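Local coordinates for 11S globulin seed storage protein (PDB 3QAC) that probably serves as a seed storage protein, a nutrient reservoir whose precursor gives disulfide-linked acidic and basic chains, at residues Thr68-Glu72 against Ala170-Asp174; Cys90-Tyr94 against Asp126-Lys130; Val299-Gly305 against Glu446-Arg451; Ile418-Ile423 against Ala437-Phe442. All coordinates share one frame; numbering follows the deposited sequence.

Contact 1. Residues Thr68-Glu72 against Ala170-Asp174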
# COMPACT_ATOMS: atom_id res chain seq x y z
N THR A 68 -10.62 -12.57 -11.34
CA THR A 68 -10.62 -11.13 -11.38
C THR A 68 -9.36 -10.68 -10.68
O THR A 68 -8.89 -11.36 -9.77
CB THR A 68 -11.89 -10.51 -10.73
OG1 THR A 68 -11.75 -9.09 -10.63
CG2 THR A 68 -12.15 -11.10 -9.35
N SER A 69 -8.81 -9.56 -11.13
CA SER A 69 -7.57 -9.03 -10.59
C SER A 69 -7.73 -8.58 -9.14
O SER A 69 -6.73 -8.39 -8.46
CB SER A 69 -7.11 -7.84 -11.42
OG SER A 69 -8.10 -6.83 -11.40
N ALA A 70 -8.96 -8.41 -8.68
CA ALA A 70 -9.20 -8.04 -7.27
C ALA A 70 -9.57 -9.24 -6.39
O ALA A 70 -10.23 -10.17 -6.86
CB ALA A 70 -10.27 -6.98 -7.18
N PRO A 71 -9.18 -9.22 -5.10
CA PRO A 71 -9.59 -10.27 -4.16
C PRO A 71 -11.07 -10.11 -3.89
O PRO A 71 -11.60 -9.00 -4.02
CB PRO A 71 -8.82 -9.92 -2.87
CG PRO A 71 -7.96 -8.76 -3.18
CD PRO A 71 -8.48 -8.12 -4.42
N GLU A 72 -11.74 -11.19 -3.51
CA GLU A 72 -13.16 -11.13 -3.25
C GLU A 72 -13.46 -11.77 -1.93
O GLU A 72 -12.80 -12.71 -1.53
CB GLU A 72 -13.94 -11.91 -4.31
CG GLU A 72 -13.66 -11.51 -5.72
CD GLU A 72 -14.52 -12.29 -6.66
OE1 GLU A 72 -14.59 -13.52 -6.50
OE2 GLU A 72 -15.18 -11.67 -7.52
N ALA A 170 -3.65 -5.72 -4.00
CA ALA A 170 -3.50 -6.87 -4.89
C ALA A 170 -3.98 -6.60 -6.32
O ALA A 170 -3.49 -7.19 -7.27
CB ALA A 170 -4.18 -8.10 -4.32
N ASN A 171 -4.97 -5.71 -6.47
CA ASN A 171 -5.44 -5.33 -7.79
C ASN A 171 -4.55 -4.26 -8.41
O ASN A 171 -4.53 -3.12 -7.95
CB ASN A 171 -6.88 -4.82 -7.76
CG ASN A 171 -7.33 -4.27 -9.13
OD1 ASN A 171 -6.93 -4.78 -10.17
ND2 ASN A 171 -8.13 -3.22 -9.12
N GLN A 172 -3.81 -4.63 -9.46
CA GLN A 172 -2.91 -3.68 -10.10
C GLN A 172 -3.46 -3.16 -11.45
O GLN A 172 -2.76 -2.46 -12.18
CB GLN A 172 -1.52 -4.29 -10.25
CG GLN A 172 -0.91 -4.74 -8.90
CD GLN A 172 0.58 -5.04 -9.00
OE1 GLN A 172 1.24 -5.36 -8.02
NE2 GLN A 172 1.10 -4.96 -10.20
N LEU A 173 -4.69 -3.51 -11.77
CA LEU A 173 -5.35 -2.97 -12.96
C LEU A 173 -6.14 -1.74 -12.54
O LEU A 173 -5.84 -1.14 -11.54
CB LEU A 173 -6.26 -4.01 -13.59
CG LEU A 173 -5.54 -5.29 -14.03
CD1 LEU A 173 -6.53 -6.40 -14.37
CD2 LEU A 173 -4.64 -5.01 -15.21
N ASP A 174 -7.14 -1.33 -13.31
CA ASP A 174 -7.88 -0.12 -12.94
C ASP A 174 -8.65 -0.28 -11.63
O ASP A 174 -9.03 -1.38 -11.23
CB ASP A 174 -8.83 0.31 -14.06
CG ASP A 174 -8.10 0.83 -15.30
OD1 ASP A 174 -8.73 0.79 -16.37
OD2 ASP A 174 -6.93 1.27 -15.22
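Ser69 of the turn 68-72 meets Asn171 and Leu173 in a buried loop-to-loop contact of the N-terminal cupin domain. The turn joins strands 61-68 and 72-78, which belong to different sheets of the barrel. Segment 170-174 is part of the loop between strands 158-164 and 180-182. The one hydrogen bond across the contact runs from Ser69 OG to Asn171 OD1, at 2.7 Å. It comes in from above the carbonyl plane of the amide. Leu173 N reaches Asn171 OD1 at 3.0 Å from the opposite face, which closes an Asx turn. The chi1 of Asn171 (174°) points CG away from its own N and brings the amide up to Ser69. On the other branch, Asn171 ND2 donates to Asp174 O at 2.9 Å, with the acceptor in the amide plane. It also bonds to Thr166 O, so both ends of the amide are held. Leu173 CD1 is pressed against Ser69 CB at 3.3 Å, closer than usual for two carbons. Pro71 CG meets Ala170 CB at 4.0 Å on an apolar flank. Asn383 and Pro381 of the second subunit pack on Ser69 and Leu173. The amide of Asn171 thus has little liberty to turn: two donors grip its oxygen, two acceptors take its nitrogen, and the serine hydroxyl ties this folded loop to the barrel turn.

Contact 2. Residues Cys90-Tyr94 against Asp126-Lys130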
# COMPACT_ATOMS: atom_id res chain seq x y z
N CYS A 90 -0.95 -26.16 -6.51
CA CYS A 90 -1.58 -27.06 -5.55
C CYS A 90 -1.75 -28.45 -6.15
O CYS A 90 -1.82 -28.59 -7.37
CB CYS A 90 -2.90 -26.48 -5.05
SG CYS A 90 -2.67 -24.99 -4.03
N PRO A 91 -1.82 -29.48 -5.29
CA PRO A 91 -1.70 -30.87 -5.74
C PRO A 91 -2.93 -31.33 -6.51
O PRO A 91 -4.05 -31.01 -6.11
CB PRO A 91 -1.63 -31.66 -4.42
CG PRO A 91 -1.53 -30.63 -3.31
CD PRO A 91 -2.16 -29.40 -3.86
N GLU A 92 -2.72 -32.09 -7.58
CA GLU A 92 -3.80 -32.87 -8.17
C GLU A 92 -4.34 -33.91 -7.17
O GLU A 92 -3.79 -34.13 -6.09
CB GLU A 92 -3.36 -33.54 -9.48
CG GLU A 92 -3.09 -32.56 -10.64
CD GLU A 92 -4.27 -31.64 -10.96
OE1 GLU A 92 -5.07 -31.97 -11.87
OE2 GLU A 92 -4.40 -30.57 -10.31
N THR A 93 -5.43 -34.56 -7.56
CA THR A 93 -6.21 -35.36 -6.64
C THR A 93 -6.80 -36.53 -7.42
O THR A 93 -7.14 -36.37 -8.60
CB THR A 93 -7.33 -34.50 -6.03
OG1 THR A 93 -7.07 -34.25 -4.64
CG2 THR A 93 -8.71 -35.15 -6.21
N TYR A 94 -6.93 -37.70 -6.78
CA TYR A 94 -7.45 -38.88 -7.48
C TYR A 94 -8.44 -39.68 -6.65
O TYR A 94 -9.05 -40.63 -7.14
CB TYR A 94 -6.30 -39.79 -7.91
CG TYR A 94 -4.99 -39.06 -8.12
CD1 TYR A 94 -4.54 -38.73 -9.39
CD2 TYR A 94 -4.20 -38.69 -7.03
CE1 TYR A 94 -3.34 -38.07 -9.58
CE2 TYR A 94 -3.00 -38.03 -7.20
CZ TYR A 94 -2.58 -37.72 -8.48
OH TYR A 94 -1.38 -37.05 -8.66
N ASP A 126 -10.01 -39.54 -13.24
CA ASP A 126 -9.87 -38.09 -13.31
C ASP A 126 -8.96 -37.54 -12.22
O ASP A 126 -8.84 -38.12 -11.14
CB ASP A 126 -11.23 -37.41 -13.22
CG ASP A 126 -11.21 -35.98 -13.75
OD1 ASP A 126 -12.03 -35.15 -13.30
OD2 ASP A 126 -10.37 -35.69 -14.63
N GLN A 127 -8.32 -36.42 -12.52
CA GLN A 127 -7.57 -35.66 -11.55
C GLN A 127 -8.05 -34.22 -11.60
O GLN A 127 -8.26 -33.65 -12.68
CB GLN A 127 -6.07 -35.69 -11.86
CG GLN A 127 -5.51 -37.06 -12.24
CD GLN A 127 -4.15 -36.94 -12.92
OE1 GLN A 127 -3.83 -37.72 -13.81
NE2 GLN A 127 -3.36 -35.94 -12.51
N HIS A 128 -8.23 -33.62 -10.44
CA HIS A 128 -8.52 -32.20 -10.37
C HIS A 128 -8.09 -31.65 -9.02
O HIS A 128 -7.70 -32.40 -8.13
CB HIS A 128 -9.99 -31.91 -10.66
CG HIS A 128 -10.95 -32.80 -9.93
ND1 HIS A 128 -11.13 -32.72 -8.56
CD2 HIS A 128 -11.81 -33.74 -10.37
CE1 HIS A 128 -12.05 -33.60 -8.19
NE2 HIS A 128 -12.48 -34.23 -9.27
N GLN A 129 -8.15 -30.34 -8.85
CA GLN A 129 -7.73 -29.77 -7.58
C GLN A 129 -8.84 -29.94 -6.55
O GLN A 129 -9.94 -30.40 -6.87
CB GLN A 129 -7.35 -28.29 -7.73
CG GLN A 129 -5.92 -28.05 -8.18
CD GLN A 129 -5.54 -26.59 -8.02
OE1 GLN A 129 -5.93 -25.94 -7.04
NE2 GLN A 129 -4.79 -26.06 -8.98
N LYS A 130 -8.52 -29.59 -5.31
CA LYS A 130 -9.47 -29.74 -4.22
C LYS A 130 -10.78 -29.03 -4.53
O LYS A 130 -10.80 -27.85 -4.89
CB LYS A 130 -8.88 -29.23 -2.89
CG LYS A 130 -9.94 -28.83 -1.87
CD LYS A 130 -9.56 -29.25 -0.45
CE LYS A 130 -8.36 -28.48 0.08
NZ LYS A 130 -7.94 -28.98 1.42
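Tyr94 CD1 touches Gln127 CG at 3.4 Å, the two side chains lying obliquely across each other. They belong to two chain segments that run roughly antiparallel in the long excursion between strands 80-86 and 131-135 of the N-terminal cupin barrel. Glu92 crosses Gln127 at about a right angle, and its chain bends at chi2 (-55°) to bring the carboxylate over the other segment. Glu92 OE2 comes within 3.6 Å of Gln129 CG, with the carboxylate and amide planes perpendicular. Replacing Gln127 by an alanine removes CG, which is likely to open a gap beside the Tyr94 ring. Between the backbones there is only a weak hydrogen bond, from His128 N to Thr93 O at 3.5 Å. Other polar ends find partners outside the two segments. Asp126 pairs with Lys441 of the second subunit, and Gln129 NE2 bonds to Ile87 O and to Ser420 of that subunit. Cys90 is bonded to Cys283 in a disulfide, so segment 90-94 is tied covalently to the chain near Cys283. Within segment 126-130 the imidazole of His128 turns back on its own chain, and His128 ND1 donates in the ring plane to Gln129 O at 3.1 Å.

Contact 3. Residues Val299-Gly305 against Glu446-Arg451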
# COMPACT_ATOMS: atom_id res chain seq x y z
N VAL A 299 -19.85 -11.84 20.00
CA VAL A 299 -20.79 -11.12 20.81
C VAL A 299 -22.11 -11.85 20.77
O VAL A 299 -22.59 -12.21 19.69
CB VAL A 299 -20.98 -9.68 20.30
CG1 VAL A 299 -21.95 -8.92 21.19
CG2 VAL A 299 -19.64 -8.95 20.23
N TYR A 300 -22.65 -12.14 21.94
CA TYR A 300 -24.05 -12.44 22.09
C TYR A 300 -24.61 -11.60 23.23
O TYR A 300 -23.92 -11.33 24.22
CB TYR A 300 -24.32 -13.92 22.37
CG TYR A 300 -25.75 -14.11 22.81
CD1 TYR A 300 -26.07 -14.62 24.06
CD2 TYR A 300 -26.80 -13.73 21.98
CE1 TYR A 300 -27.39 -14.78 24.47
CE2 TYR A 300 -28.12 -13.87 22.36
CZ TYR A 300 -28.41 -14.40 23.61
OH TYR A 300 -29.74 -14.53 23.98
N THR A 301 -25.85 -11.16 23.08
CA THR A 301 -26.56 -10.51 24.17
C THR A 301 -27.97 -11.07 24.17
O THR A 301 -28.69 -10.93 23.18
CB THR A 301 -26.56 -8.96 24.04
OG1 THR A 301 -25.21 -8.49 24.02
CG2 THR A 301 -27.28 -8.33 25.22
N PRO A 302 -28.34 -11.75 25.26
CA PRO A 302 -29.66 -12.34 25.51
C PRO A 302 -30.80 -11.54 24.89
O PRO A 302 -31.08 -10.43 25.33
CB PRO A 302 -29.76 -12.30 27.03
CG PRO A 302 -28.34 -12.54 27.48
CD PRO A 302 -27.44 -11.94 26.41
N GLU A 303 -31.46 -12.13 23.90
CA GLU A 303 -32.59 -11.49 23.24
C GLU A 303 -32.24 -10.11 22.68
O GLU A 303 -33.07 -9.19 22.67
CB GLU A 303 -33.79 -11.41 24.18
CG GLU A 303 -34.46 -12.77 24.41
CD GLU A 303 -35.57 -12.71 25.45
OE1 GLU A 303 -35.38 -12.02 26.48
OE2 GLU A 303 -36.62 -13.35 25.25
N ALA A 304 -31.00 -9.96 22.24
CA ALA A 304 -30.57 -8.79 21.49
C ALA A 304 -30.08 -9.28 20.14
O ALA A 304 -30.54 -8.83 19.10
CB ALA A 304 -29.48 -8.05 22.23
N GLY A 305 -29.15 -10.23 20.19
CA GLY A 305 -28.65 -10.92 19.01
C GLY A 305 -27.18 -11.28 19.10
O GLY A 305 -26.61 -11.43 20.18
N GLU A 446 -25.11 -3.83 28.68
CA GLU A 446 -24.87 -4.76 27.58
C GLU A 446 -23.63 -4.35 26.78
O GLU A 446 -23.18 -3.22 26.85
CB GLU A 446 -26.08 -4.86 26.66
CG GLU A 446 -27.28 -5.54 27.29
CD GLU A 446 -28.36 -4.54 27.68
OE1 GLU A 446 -28.05 -3.57 28.40
OE2 GLU A 446 -29.52 -4.73 27.25
N THR A 447 -23.10 -5.31 26.04
CA THR A 447 -21.96 -5.11 25.17
C THR A 447 -22.43 -5.06 23.72
O THR A 447 -22.83 -6.08 23.16
CB THR A 447 -20.94 -6.27 25.30
OG1 THR A 447 -20.22 -6.14 26.53
CG2 THR A 447 -19.95 -6.23 24.16
N THR A 448 -22.39 -3.87 23.11
CA THR A 448 -22.51 -3.72 21.66
C THR A 448 -23.91 -3.95 21.11
O THR A 448 -24.41 -3.16 20.31
CB THR A 448 -21.55 -4.67 20.91
OG1 THR A 448 -20.19 -4.30 21.20
CG2 THR A 448 -21.77 -4.59 19.40
N LEU A 449 -24.52 -5.07 21.51
CA LEU A 449 -25.89 -5.40 21.12
C LEU A 449 -26.82 -5.26 22.32
O LEU A 449 -26.54 -5.79 23.39
CB LEU A 449 -25.95 -6.83 20.60
CG LEU A 449 -25.12 -7.05 19.34
CD1 LEU A 449 -25.26 -8.48 18.87
CD2 LEU A 449 -25.56 -6.09 18.26
N PHE A 450 -27.92 -4.53 22.13
CA PHE A 450 -28.85 -4.22 23.20
C PHE A 450 -30.25 -4.68 22.84
O PHE A 450 -30.64 -4.66 21.68
CB PHE A 450 -28.96 -2.71 23.40
CG PHE A 450 -27.65 -2.03 23.64
CD1 PHE A 450 -27.53 -0.67 23.43
CD2 PHE A 450 -26.55 -2.75 24.07
CE1 PHE A 450 -26.33 -0.03 23.66
CE2 PHE A 450 -25.34 -2.13 24.29
CZ PHE A 450 -25.22 -0.76 24.09
N ARG A 451 -31.01 -5.06 23.85
CA ARG A 451 -32.42 -5.28 23.65
C ARG A 451 -33.11 -3.93 23.80
O ARG A 451 -32.89 -3.22 24.78
CB ARG A 451 -32.98 -6.28 24.65
CG ARG A 451 -34.37 -6.73 24.28
CD ARG A 451 -34.59 -6.60 22.78
NE ARG A 451 -36.00 -6.63 22.44
CZ ARG A 451 -36.70 -7.75 22.28
NH1 ARG A 451 -36.11 -8.93 22.43
NH2 ARG A 451 -37.99 -7.68 21.98
O HOH W 1 -23.98 -7.96 26.43
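Strand 299-301 turns back into strand 305-310 through a classic beta bulge, in which Ala304 and Gly305 face Thr301, and the backbone of Ala304 comes close to Arg451, with the CA atoms 4.5 Å apart. Thr301 O takes bonds from both Ala304 N and Gly305 N. Leu449 packs against one side of the hairpin. Its CD1 lies 3.4 Å from Gly305 C, and the same methyl reaches Val299 CG1 at 4.1 Å. Ala304 CB rests alongside Leu449 CB and on the peptide that follows Phe450. With chi1 at -59°, Thr301 turns its methyl CG2 onto Glu446 CG at 3.5 Å; the two side chains cross at about a right angle. Thr301 OG1 lies 3.1 Å from Leu449 O and also meets a water, which accepts from Thr447 N. Arg451 bends at chi2 and runs alongside Glu303 O, its CD 3.0 Å from that oxygen. Arg451 NH1 donates to Glu303 O at 3.1 Å, nearly straight at 167° and in the guanidinium plane. Strand 449-450 pairs with strand 335-341, whereas strand 299-301 edges another sheet. The contact therefore joins the two sheets of the C-terminal cupin beta barrel.

Contact 4. Residues Ile418-Ile423 against Ala437-Phe442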
# COMPACT_ATOMS: atom_id res chain seq x y z
N ILE A 418 -17.54 5.80 25.67
CA ILE A 418 -18.00 6.53 26.85
C ILE A 418 -17.53 5.86 28.14
O ILE A 418 -16.98 6.51 29.03
CB ILE A 418 -19.53 6.66 26.85
CG1 ILE A 418 -20.00 7.48 25.65
CG2 ILE A 418 -20.01 7.27 28.13
CD1 ILE A 418 -19.28 8.81 25.47
N ARG A 419 -17.75 4.56 28.24
CA ARG A 419 -17.37 3.83 29.45
C ARG A 419 -15.86 3.82 29.70
O ARG A 419 -15.42 3.77 30.83
CB ARG A 419 -17.90 2.41 29.39
CG ARG A 419 -17.60 1.63 30.62
CD ARG A 419 -18.75 0.72 30.95
NE ARG A 419 -18.30 -0.39 31.78
CZ ARG A 419 -19.13 -1.28 32.32
NH1 ARG A 419 -18.63 -2.27 33.06
NH2 ARG A 419 -20.44 -1.16 32.12
N SER A 420 -15.08 3.87 28.62
CA SER A 420 -13.64 3.98 28.74
C SER A 420 -13.18 5.36 29.24
O SER A 420 -12.05 5.51 29.70
CB SER A 420 -12.96 3.65 27.41
OG SER A 420 -13.17 2.29 27.07
N LEU A 421 -14.06 6.35 29.16
CA LEU A 421 -13.75 7.70 29.64
C LEU A 421 -13.83 7.82 31.16
O LEU A 421 -14.79 7.37 31.76
CB LEU A 421 -14.71 8.72 29.03
CG LEU A 421 -14.63 8.93 27.53
CD1 LEU A 421 -15.67 9.91 27.09
CD2 LEU A 421 -13.22 9.40 27.14
N PRO A 422 -12.81 8.45 31.78
CA PRO A 422 -12.87 8.71 33.21
C PRO A 422 -14.08 9.59 33.47
O PRO A 422 -14.28 10.56 32.74
CB PRO A 422 -11.58 9.49 33.48
CG PRO A 422 -10.68 9.15 32.36
CD PRO A 422 -11.59 8.99 31.18
N ILE A 423 -14.88 9.25 34.48
CA ILE A 423 -16.14 9.96 34.69
C ILE A 423 -16.04 11.51 34.71
O ILE A 423 -16.93 12.20 34.22
CB ILE A 423 -16.88 9.43 35.95
CG1 ILE A 423 -18.19 10.18 36.14
CG2 ILE A 423 -15.99 9.54 37.18
CD1 ILE A 423 -19.32 9.30 36.54
N ALA A 437 -23.27 11.89 34.49
CA ALA A 437 -22.15 11.22 33.86
C ALA A 437 -22.16 9.72 34.15
O ALA A 437 -22.05 8.91 33.23
CB ALA A 437 -20.84 11.85 34.32
N PHE A 438 -22.29 9.36 35.43
CA PHE A 438 -22.30 7.96 35.84
C PHE A 438 -23.31 7.15 35.05
O PHE A 438 -22.97 6.12 34.46
CB PHE A 438 -22.61 7.84 37.34
CG PHE A 438 -22.39 6.45 37.91
CD1 PHE A 438 -23.34 5.45 37.75
CD2 PHE A 438 -21.23 6.17 38.63
CE1 PHE A 438 -23.14 4.18 38.28
CE2 PHE A 438 -21.01 4.90 39.17
CZ PHE A 438 -21.97 3.91 39.00
N GLY A 439 -24.55 7.61 35.04
CA GLY A 439 -25.60 6.93 34.31
C GLY A 439 -25.33 6.88 32.81
O GLY A 439 -25.65 5.89 32.14
N LEU A 440 -24.76 7.96 32.29
CA LEU A 440 -24.34 7.96 30.90
C LEU A 440 -23.36 6.81 30.69
O LEU A 440 -23.44 6.10 29.68
CB LEU A 440 -23.68 9.29 30.54
CG LEU A 440 -23.22 9.43 29.08
CD1 LEU A 440 -24.36 9.10 28.15
CD2 LEU A 440 -22.68 10.83 28.82
N LYS A 441 -22.46 6.61 31.65
CA LYS A 441 -21.47 5.55 31.53
C LYS A 441 -22.03 4.15 31.75
O LYS A 441 -21.69 3.23 31.01
CB LYS A 441 -20.30 5.78 32.49
CG LYS A 441 -19.42 6.95 32.13
CD LYS A 441 -18.12 6.97 32.94
CE LYS A 441 -17.29 5.72 32.70
NZ LYS A 441 -15.96 5.82 33.37
N PHE A 442 -22.89 3.98 32.75
CA PHE A 442 -23.19 2.62 33.19
C PHE A 442 -24.63 2.14 33.02
O PHE A 442 -24.91 0.96 33.19
CB PHE A 442 -22.73 2.42 34.63
CG PHE A 442 -21.27 2.69 34.83
CD1 PHE A 442 -20.32 1.75 34.45
CD2 PHE A 442 -20.84 3.88 35.39
CE1 PHE A 442 -18.97 1.98 34.63
CE2 PHE A 442 -19.48 4.12 35.57
CZ PHE A 442 -18.54 3.17 35.19
O HOH W 2 -22.07 0.65 30.65
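Lys441 reaches from helix 434-442 to Arg419 and Leu421, in and after helix 417-420. Its CB lies over one face of the neighbouring Phe442 ring. Lys441 CG runs past Ile418, 4.1 Å from Ile418 CG2. Lys441 CD passes Ile423, 4.1 Å from Ile423 CB. Beyond this point the chain bends (chi3 61°), which brings CE in between the carbonyl oxygens of Arg419 and Leu421. Lys441 NZ then donates to Leu421 O at 2.5 Å, tilted 22° from the carbonyl plane. This is a very short bond, so its exact length is doubtful. A second, weak bond goes from Lys441 NZ to Arg419 O at 3.3 Å. The ammonium also meets Asp126 and Gln127 O of the third subunit. These helices lie between strand 408-410 and strand 449-450 of the C-terminal cupin domain and pack against a neighbouring subunit in the trimer. With a methionine in place of Lys441, the Leu421 carbonyl would probably lose this donor and Asp126 of the third subunit its opposite charge. Arg419 NH2 comes up to the Phe442 ring edge at 3.7 Å from Phe442 CD1, which sits over one guanidinium face, offset toward its rim. The planes are 59° apart. A water joins Arg419 NH2 to Lys441 O. Ile423 CG1 presses on Ala437 CB at 3.6 Å, and Ile423 CD1 touches Phe438 CB. Ile418 CG2 meets Leu440 CG at 4.0 Å.

In the fold
Contacts 1 and 4 are buried, while contacts 2 and 3 are only partly so. Contacts 1 and 2 both belong to the N-terminal cupin domain, with centres about 26 Å apart. The centres of contacts 3 and 4 lie about 19 Å apart, and their segments adjoin where helix 434-442 leads on to strand 449-450. Contact 1 relies on an amide held between loops, contact 3 on apolar packing between sheets with an arginine at its edge, and contact 4 on a lysine among helix and turn carbonyls. Contact 2 has mostly van der Waals contacts and one weak backbone hydrogen bond. The centres of contacts 2 and 4 are about 58 Å apart in one chain, yet equivalent segments meet between subunits through Asp126 and Lys441.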